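Local atomic coordinates of pyridine synthase TbtD (Thermobispora bispora, PDB entry 5WA4), a protein that probably catalyses the [4+2] aza-cycloaddition that builds the central pyridine ring of the thiopeptide thiomuracin, recognising its precursor through an N-terminal leader peptide. Residues Thr62-Glu65 with Ala66-Val70; Pro99-Glu102 with Arg103-Glu106; His215-Arg218 with Asn219-Ala222; Val317-Cys320 with Thr321-His324. All coordinates share one frame; numbering follows the deposited sequence.

Contact 1. Residues Thr62-Glu65 with Ala66-Val70; sequences TTRE and ALEAV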
# COMPACT_ATOMS: atom_id res chain seq x y z
N THR E 62 9.25 0.91 48.33
CA THR E 62 10.09 1.16 49.50
C THR E 62 11.32 0.28 49.42
O THR E 62 11.60 -0.32 48.39
CB THR E 62 9.35 0.89 50.83
OG1 THR E 62 8.36 -0.13 50.64
CG2 THR E 62 8.71 2.16 51.39
N THR E 63 12.05 0.20 50.53
CA THR E 63 13.22 -0.68 50.65
C THR E 63 12.81 -2.10 50.97
O THR E 63 11.64 -2.38 51.21
CB THR E 63 14.15 -0.20 51.75
OG1 THR E 63 13.38 0.08 52.93
CG2 THR E 63 14.88 1.06 51.30
N ARG E 64 13.78 -3.01 51.01
CA ARG E 64 13.47 -4.40 51.35
C ARG E 64 13.19 -4.47 52.85
O ARG E 64 12.47 -5.35 53.32
CB ARG E 64 14.60 -5.35 50.94
CG ARG E 64 14.65 -6.67 51.71
CD ARG E 64 15.76 -7.58 51.21
NE ARG E 64 16.86 -7.67 52.18
CZ ARG E 64 17.96 -8.40 52.02
NH1 ARG E 64 18.14 -9.13 50.92
NH2 ARG E 64 18.89 -8.41 52.96
N GLU E 65 13.76 -3.54 53.61
CA GLU E 65 13.63 -3.59 55.06
C GLU E 65 12.31 -3.00 55.55
O GLU E 65 11.85 -3.33 56.64
CB GLU E 65 14.81 -2.89 55.74
CG GLU E 65 16.17 -3.22 55.14
CD GLU E 65 17.14 -3.78 56.17
OE1 GLU E 65 16.77 -4.72 56.90
OE2 GLU E 65 18.28 -3.27 56.26
N ALA E 66 11.71 -2.13 54.74
CA ALA E 66 10.33 -1.74 54.99
C ALA E 66 9.41 -2.86 54.50
O ALA E 66 8.31 -3.05 55.03
CB ALA E 66 10.00 -0.42 54.31
N LEU E 67 9.89 -3.60 53.50
CA LEU E 67 9.12 -4.68 52.90
C LEU E 67 8.71 -5.71 53.95
O LEU E 67 7.52 -5.88 54.21
CB LEU E 67 9.92 -5.36 51.78
CG LEU E 67 9.14 -6.22 50.77
CD1 LEU E 67 8.55 -5.36 49.66
CD2 LEU E 67 10.00 -7.35 50.20
N GLU E 68 9.69 -6.36 54.57
CA GLU E 68 9.40 -7.44 55.51
C GLU E 68 8.83 -6.93 56.84
O GLU E 68 8.21 -7.68 57.58
CB GLU E 68 10.66 -8.26 55.77
CG GLU E 68 11.52 -8.47 54.53
CD GLU E 68 10.82 -9.26 53.44
OE1 GLU E 68 11.37 -9.32 52.31
OE2 GLU E 68 9.74 -9.83 53.70
N ALA E 69 9.03 -5.64 57.12
CA ALA E 69 8.62 -5.07 58.39
C ALA E 69 7.15 -4.66 58.40
O ALA E 69 6.41 -5.05 59.31
CB ALA E 69 9.49 -3.87 58.76
N VAL E 70 6.72 -3.88 57.42
CA VAL E 70 5.40 -3.26 57.53
C VAL E 70 4.51 -3.37 56.27
O VAL E 70 3.28 -3.23 56.38
CB VAL E 70 5.56 -1.76 57.94
CG1 VAL E 70 5.95 -0.89 56.75
CG2 VAL E 70 4.30 -1.23 58.62
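Arg64 O accepts a hydrogen bond from Glu68 N at 3.2 Å, with an N-H...O angle of 161°. The motif is an N-terminal helix cap: Thr63 stands at the N-cap of helix 64-85, directly after strand 55-62, and serves two amides of the first turn. Its OG1 takes a weak bond from Ala66 N at 3.3 Å, and its carbonyl O a weak one from Leu67 N at 3.1 Å. A chi1 of 48° sets OG1 between the backbone N and the carbonyl carbon, from where it reaches Ala66 N. Threonine suits the site because its short hydroxyl stands in for the carbonyl that a preceding turn would have supplied. Ala66 is small enough to sit under Thr62, the two CB atoms 3.8 Å apart. Leu67, the buried member, turns to Trp11 of strand 9-16, whose NE1 also donates to Thr62 O, so the helix start is pinned to the sheet. Arg64, Glu65 and Glu68 are exposed; Arg64 NE and Glu68 OE1 remain 5.7 Å apart, too far for a salt bridge. One turn on, the methyl CB of Ala69 rests 3.2 Å from Glu65 O.

Contact 2. Residues Pro99-Glu102 with Arg103-Glu106; sequences PLHE and RLAE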
# COMPACT_ATOMS: atom_id res chain seq x y z
N PRO E 99 -7.63 -18.63 23.28
CA PRO E 99 -7.49 -17.89 22.01
C PRO E 99 -7.65 -16.38 22.13
O PRO E 99 -7.00 -15.67 21.38
CB PRO E 99 -8.60 -18.47 21.13
CG PRO E 99 -8.89 -19.82 21.72
CD PRO E 99 -8.73 -19.61 23.21
N LEU E 100 -8.47 -15.88 23.04
CA LEU E 100 -8.57 -14.43 23.23
C LEU E 100 -7.32 -13.91 23.89
O LEU E 100 -6.88 -12.80 23.61
CB LEU E 100 -9.78 -14.04 24.07
CG LEU E 100 -9.87 -12.52 24.23
CD1 LEU E 100 -9.94 -11.91 22.84
CD2 LEU E 100 -11.05 -12.05 25.09
N HIS E 101 -6.74 -14.71 24.77
CA HIS E 101 -5.54 -14.31 25.47
C HIS E 101 -4.31 -14.31 24.51
O HIS E 101 -3.46 -13.40 24.58
CB HIS E 101 -5.33 -15.21 26.69
CG HIS E 101 -6.24 -14.89 27.83
ND1 HIS E 101 -6.10 -15.47 29.08
CD2 HIS E 101 -7.28 -14.03 27.93
CE1 HIS E 101 -7.02 -14.97 29.89
NE2 HIS E 101 -7.75 -14.09 29.22
N GLU E 102 -4.22 -15.30 23.63
CA GLU E 102 -3.22 -15.32 22.57
C GLU E 102 -3.27 -14.01 21.81
O GLU E 102 -2.24 -13.37 21.63
CB GLU E 102 -3.46 -16.50 21.59
CG GLU E 102 -2.99 -17.84 22.09
CD GLU E 102 -3.36 -19.04 21.19
OE1 GLU E 102 -3.94 -18.88 20.07
OE2 GLU E 102 -3.05 -20.17 21.61
N ARG E 103 -4.47 -13.59 21.40
CA ARG E 103 -4.65 -12.38 20.58
C ARG E 103 -4.32 -11.12 21.37
O ARG E 103 -3.75 -10.18 20.82
CB ARG E 103 -6.08 -12.29 20.03
CG ARG E 103 -6.38 -11.05 19.20
CD ARG E 103 -5.51 -11.01 17.97
NE ARG E 103 -5.73 -9.83 17.12
CZ ARG E 103 -4.86 -9.43 16.19
NH1 ARG E 103 -3.73 -10.09 16.00
NH2 ARG E 103 -5.12 -8.35 15.47
N LEU E 104 -4.68 -11.08 22.65
CA LEU E 104 -4.33 -9.92 23.42
C LEU E 104 -2.81 -9.88 23.60
O LEU E 104 -2.22 -8.79 23.62
CB LEU E 104 -5.03 -9.91 24.77
CG LEU E 104 -6.56 -9.83 24.85
CD1 LEU E 104 -6.96 -9.88 26.34
CD2 LEU E 104 -7.14 -8.60 24.18
N ALA E 105 -2.17 -11.04 23.72
CA ALA E 105 -0.74 -11.04 24.01
C ALA E 105 0.06 -10.54 22.79
O ALA E 105 1.10 -9.90 22.96
CB ALA E 105 -0.27 -12.42 24.43
N GLU E 106 -0.43 -10.82 21.59
CA GLU E 106 0.12 -10.26 20.37
C GLU E 106 -0.09 -8.75 20.33
O GLU E 106 0.81 -7.98 20.00
CB GLU E 106 -0.52 -10.91 19.16
CG GLU E 106 -0.05 -10.44 17.82
CD GLU E 106 -0.80 -11.11 16.67
OE1 GLU E 106 -1.74 -11.90 16.94
OE2 GLU E 106 -0.46 -10.82 15.50
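Leu104 lies back along its helix over the preceding turn, its CG 3.2 Å from Leu100 O and 4.3 Å from Leu100 CG. With CG beside the backbone N (chi1 -63°), the Leu104 side chain runs toward the N-terminal end and reaches the leucine one turn earlier, while its CD1 comes to 4.5 Å from CD2 of the His101 ring. Such i to i+4 pairing suits leucine, whose branched end gives apolar overlap along alpha-helix 98-107; the backbone bonds that set this spacing include Leu104 N to Leu100 O at 3.0 Å and Ala105 N to His101 O at 2.8 Å. A different flank carries charge. There the Arg103 chain bends at chi2 and brings NH1 to Glu106 OE1, a salt bridge of 2.8 Å whose hydrogen bond is weak at 132°; the carboxylate oxygen approaches the guanidinium edge in its plane. Arginine is long enough to serve the second subunit too: Arg103 NE donates to Pro99 O of that subunit, and Leu100 packs on its Phe97. Glu102, extended beyond CG, sends OE2 to Thr331 OG1 of the second subunit. Inside its own chain, Trp50 packs against His101, Leu104 and Ala105, whose methyl CB sits 3.3 Å from His101 O.

Contact 3. Residues His215-Arg218 with Asn219-Ala222; sequences HYAR and NREA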
# COMPACT_ATOMS: atom_id res chain seq x y z
N HIS E 215 -29.49 6.56 20.24
CA HIS E 215 -29.52 6.57 21.69
C HIS E 215 -29.19 7.95 22.24
O HIS E 215 -29.66 8.33 23.31
CB HIS E 215 -28.54 5.56 22.27
CG HIS E 215 -28.38 5.67 23.75
ND1 HIS E 215 -29.35 5.26 24.64
CD2 HIS E 215 -27.38 6.19 24.50
CE1 HIS E 215 -28.95 5.50 25.87
NE2 HIS E 215 -27.76 6.06 25.82
N TYR E 216 -28.37 8.69 21.53
CA TYR E 216 -28.08 10.04 21.97
C TYR E 216 -29.34 10.92 21.85
O TYR E 216 -29.78 11.51 22.84
CB TYR E 216 -26.93 10.66 21.17
CG TYR E 216 -26.77 12.12 21.50
CD1 TYR E 216 -26.25 12.53 22.73
CD2 TYR E 216 -27.18 13.09 20.60
CE1 TYR E 216 -26.12 13.87 23.03
CE2 TYR E 216 -27.06 14.42 20.89
CZ TYR E 216 -26.53 14.81 22.10
OH TYR E 216 -26.43 16.15 22.36
N ALA E 217 -29.91 10.98 20.65
CA ALA E 217 -30.99 11.93 20.38
C ALA E 217 -32.25 11.66 21.22
O ALA E 217 -33.00 12.60 21.51
CB ALA E 217 -31.33 11.92 18.90
N ARG E 218 -32.47 10.41 21.63
CA ARG E 218 -33.59 10.09 22.54
C ARG E 218 -33.38 10.75 23.88
O ARG E 218 -34.33 11.01 24.62
CB ARG E 218 -33.76 8.58 22.75
CG ARG E 218 -34.32 7.86 21.56
CD ARG E 218 -34.32 6.35 21.67
NE ARG E 218 -33.21 5.81 22.45
CZ ARG E 218 -32.67 4.61 22.24
NH1 ARG E 218 -33.09 3.86 21.22
NH2 ARG E 218 -31.67 4.18 23.00
N ASN E 219 -32.12 11.03 24.19
CA ASN E 219 -31.77 11.61 25.46
C ASN E 219 -31.04 12.94 25.36
O ASN E 219 -30.40 13.36 26.32
CB ASN E 219 -30.93 10.61 26.21
CG ASN E 219 -31.64 9.31 26.39
OD1 ASN E 219 -32.51 9.19 27.25
ND2 ASN E 219 -31.31 8.32 25.56
N ARG E 220 -31.18 13.62 24.22
CA ARG E 220 -30.41 14.83 23.96
C ARG E 220 -30.35 15.78 25.16
O ARG E 220 -29.26 16.13 25.58
CB ARG E 220 -30.95 15.59 22.75
CG ARG E 220 -30.35 16.98 22.62
CD ARG E 220 -30.12 17.37 21.17
NE ARG E 220 -31.32 17.29 20.34
CZ ARG E 220 -31.58 16.33 19.47
NH1 ARG E 220 -30.73 15.32 19.29
NH2 ARG E 220 -32.71 16.36 18.77
N GLU E 221 -31.50 16.13 25.73
CA GLU E 221 -31.54 17.13 26.80
C GLU E 221 -30.74 16.74 28.05
O GLU E 221 -30.14 17.60 28.70
CB GLU E 221 -32.98 17.44 27.20
CG GLU E 221 -33.07 18.63 28.15
CD GLU E 221 -34.48 18.91 28.61
OE1 GLU E 221 -35.40 18.81 27.77
OE2 GLU E 221 -34.66 19.24 29.80
N ALA E 222 -30.73 15.46 28.39
CA ALA E 222 -29.99 15.00 29.56
C ALA E 222 -28.47 15.08 29.35
O ALA E 222 -27.73 15.46 30.27
CB ALA E 222 -30.40 13.58 29.91
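Asn219, between helices 205-218 and 220-235, turns its side chain back to His215 O. Its CB sits 3.7 Å from Tyr216 O, and chi1 of -57° places CG beside the backbone N, so that the amide folds back against the preceding peptide, Asn219 CG 3.4 Å from Arg218 C. At the tip, ND2 donates to His215 O at 2.8 Å with a nearly straight N-H...O of 160°. The donor lies in the carbonyl plane, and the acceptor falls almost within the amide plane, a geometry that fixes the rotation of the amide. The same ND2 hangs 3.6 Å above the His215 ring, offset toward its rim. The side chain thereby replaces a backbone donor: Asn219 N has slipped to Tyr216 O, at 2.7 Å, and no longer serves His215 O. Asparagine suits this helix-to-helix junction because its amide carries that missing N-H. Beside it, Arg218 NH2 donates to His215 ND1 in the plane of the imidazole, steadying the ring, and both residues make weak hydrogen bonds to the backbone of the bound peptide. Arg220 brings NH1 to 3.5 Å from Ala217 CB, and its aliphatic part lies against Tyr216 OH. Its NH2 forms a salt bridge with Asp348 of the third subunit, which probably offsets the like charge of that subunit's nearby Arg220; Tyr216 OH bonds to Asp348 of its own chain. The junction thus joins helix 205-218 to helix 220-235 and lies against helix 332-352, through the Tyr216 ring and His215.

Contact 4. Residues Val317-Cys320 with Thr321-His324; sequences VINC and TYLH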
# COMPACT_ATOMS: atom_id res chain seq x y z
N VAL E 317 -2.41 13.03 28.61
CA VAL E 317 -3.19 13.23 29.81
C VAL E 317 -4.63 12.70 29.56
O VAL E 317 -5.20 11.99 30.41
CB VAL E 317 -3.11 14.73 30.24
CG1 VAL E 317 -4.17 15.61 29.62
CG2 VAL E 317 -3.06 14.84 31.72
N ILE E 318 -5.20 12.94 28.38
CA ILE E 318 -6.44 12.26 28.02
C ILE E 318 -6.20 10.74 27.98
O ILE E 318 -7.09 9.96 28.32
CB ILE E 318 -7.02 12.74 26.67
CG1 ILE E 318 -8.47 12.27 26.51
CG2 ILE E 318 -6.25 12.21 25.52
CD1 ILE E 318 -9.49 13.22 27.15
N ASN E 319 -5.01 10.30 27.60
CA ASN E 319 -4.76 8.87 27.59
C ASN E 319 -4.64 8.29 28.98
O ASN E 319 -5.05 7.16 29.24
CB ASN E 319 -3.52 8.54 26.78
CG ASN E 319 -3.86 8.04 25.41
OD1 ASN E 319 -4.00 8.83 24.46
ND2 ASN E 319 -4.07 6.73 25.29
N CYS E 320 -4.10 9.08 29.89
CA CYS E 320 -4.03 8.68 31.27
C CYS E 320 -5.46 8.55 31.84
O CYS E 320 -5.76 7.67 32.64
CB CYS E 320 -3.17 9.68 32.07
SG CYS E 320 -1.34 9.39 31.93
N THR E 321 -6.36 9.44 31.41
CA THR E 321 -7.74 9.33 31.84
C THR E 321 -8.34 7.99 31.41
O THR E 321 -8.93 7.26 32.24
CB THR E 321 -8.59 10.47 31.28
OG1 THR E 321 -8.18 11.70 31.87
CG2 THR E 321 -10.06 10.23 31.60
N TYR E 322 -8.19 7.67 30.13
CA TYR E 322 -8.70 6.41 29.62
C TYR E 322 -8.11 5.28 30.45
O TYR E 322 -8.82 4.35 30.79
CB TYR E 322 -8.37 6.21 28.14
CG TYR E 322 -9.01 7.21 27.20
CD1 TYR E 322 -10.16 7.92 27.56
CD2 TYR E 322 -8.46 7.45 25.94
CE1 TYR E 322 -10.73 8.84 26.69
CE2 TYR E 322 -9.03 8.34 25.06
CZ TYR E 322 -10.16 9.05 25.43
OH TYR E 322 -10.71 9.97 24.55
N LEU E 323 -6.84 5.38 30.82
CA LEU E 323 -6.18 4.30 31.56
C LEU E 323 -6.75 4.17 32.99
O LEU E 323 -6.77 3.06 33.57
CB LEU E 323 -4.66 4.52 31.61
CG LEU E 323 -3.74 4.18 30.42
CD1 LEU E 323 -2.33 4.57 30.75
CD2 LEU E 323 -3.75 2.70 30.09
N HIS E 324 -7.24 5.29 33.53
CA HIS E 324 -7.93 5.34 34.82
C HIS E 324 -9.25 4.59 34.72
O HIS E 324 -9.52 3.69 35.50
CB HIS E 324 -8.16 6.80 35.21
CG HIS E 324 -8.83 7.01 36.55
ND1 HIS E 324 -8.33 6.48 37.73
CD2 HIS E 324 -9.92 7.74 36.89
CE1 HIS E 324 -9.10 6.87 38.73
NE2 HIS E 324 -10.06 7.64 38.26
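Ile318 and Tyr322, one helical turn apart, meet through CG1 of the isoleucine and the phenolic end of the ring, with CZ 3.8 Å away. A chi1 of -166° directs Ile318 CG1 opposite its backbone N, and the Tyr322 ring swings back to it because its CG lies beside the backbone N (chi1 -64°). The outcome is an off-centre CH-pi contact, 4.3 Å from CG1 to the ring centroid. One ring face also lies over Ile318 O, 3.5 Å from the ring plane, the carbonyl to which Tyr322 N donates at 3.1 Å, an ordinary i to i+4 bond of alpha-helix 307-328. The ring also stacks with His194. Thr321 likewise holds OG1 beside its backbone N, from where the hydroxyl faces Val317 O at 3.3 Å; any bond there is weak, whereas Thr175 and Trp249 give OG1 firmer partners. Leu323 packs its CG on Asn319 O at 3.5 Å, and its side chain touches Leu140 and Tyr144 of helix 135-159. In His324 CG lies opposite the backbone N (chi1 -178°), so its ring leads off to stack with Trp249. Deep in the helical bundle, aliphatic and aromatic surfaces therefore carry the contact, and the buried threonine hydroxyl can be tolerated because other helices satisfy it.

In the fold
Only contact 4 lies near the centre of the chain, on helix 307-328, and it is mainly apolar and aromatic; contact 1, at the start of helix 64-85, is a surface cap joining helix to sheet. Contacts 2 and 3 are partly buried and face other subunits, each pairing a charged residue with a neighbouring copy; contact 3 also touches the bound peptide. No two contacts share a helix, although helix 64-85 is followed directly in the chain by helix 98-107. Contacts 1 and 3 lie on opposite sides of the chain's centre, about 53 Å apart between centres. In contact 1 a side chain serves a helix start, in contact 3 the junction between two helices; contacts 2 and 4 lie within a helix.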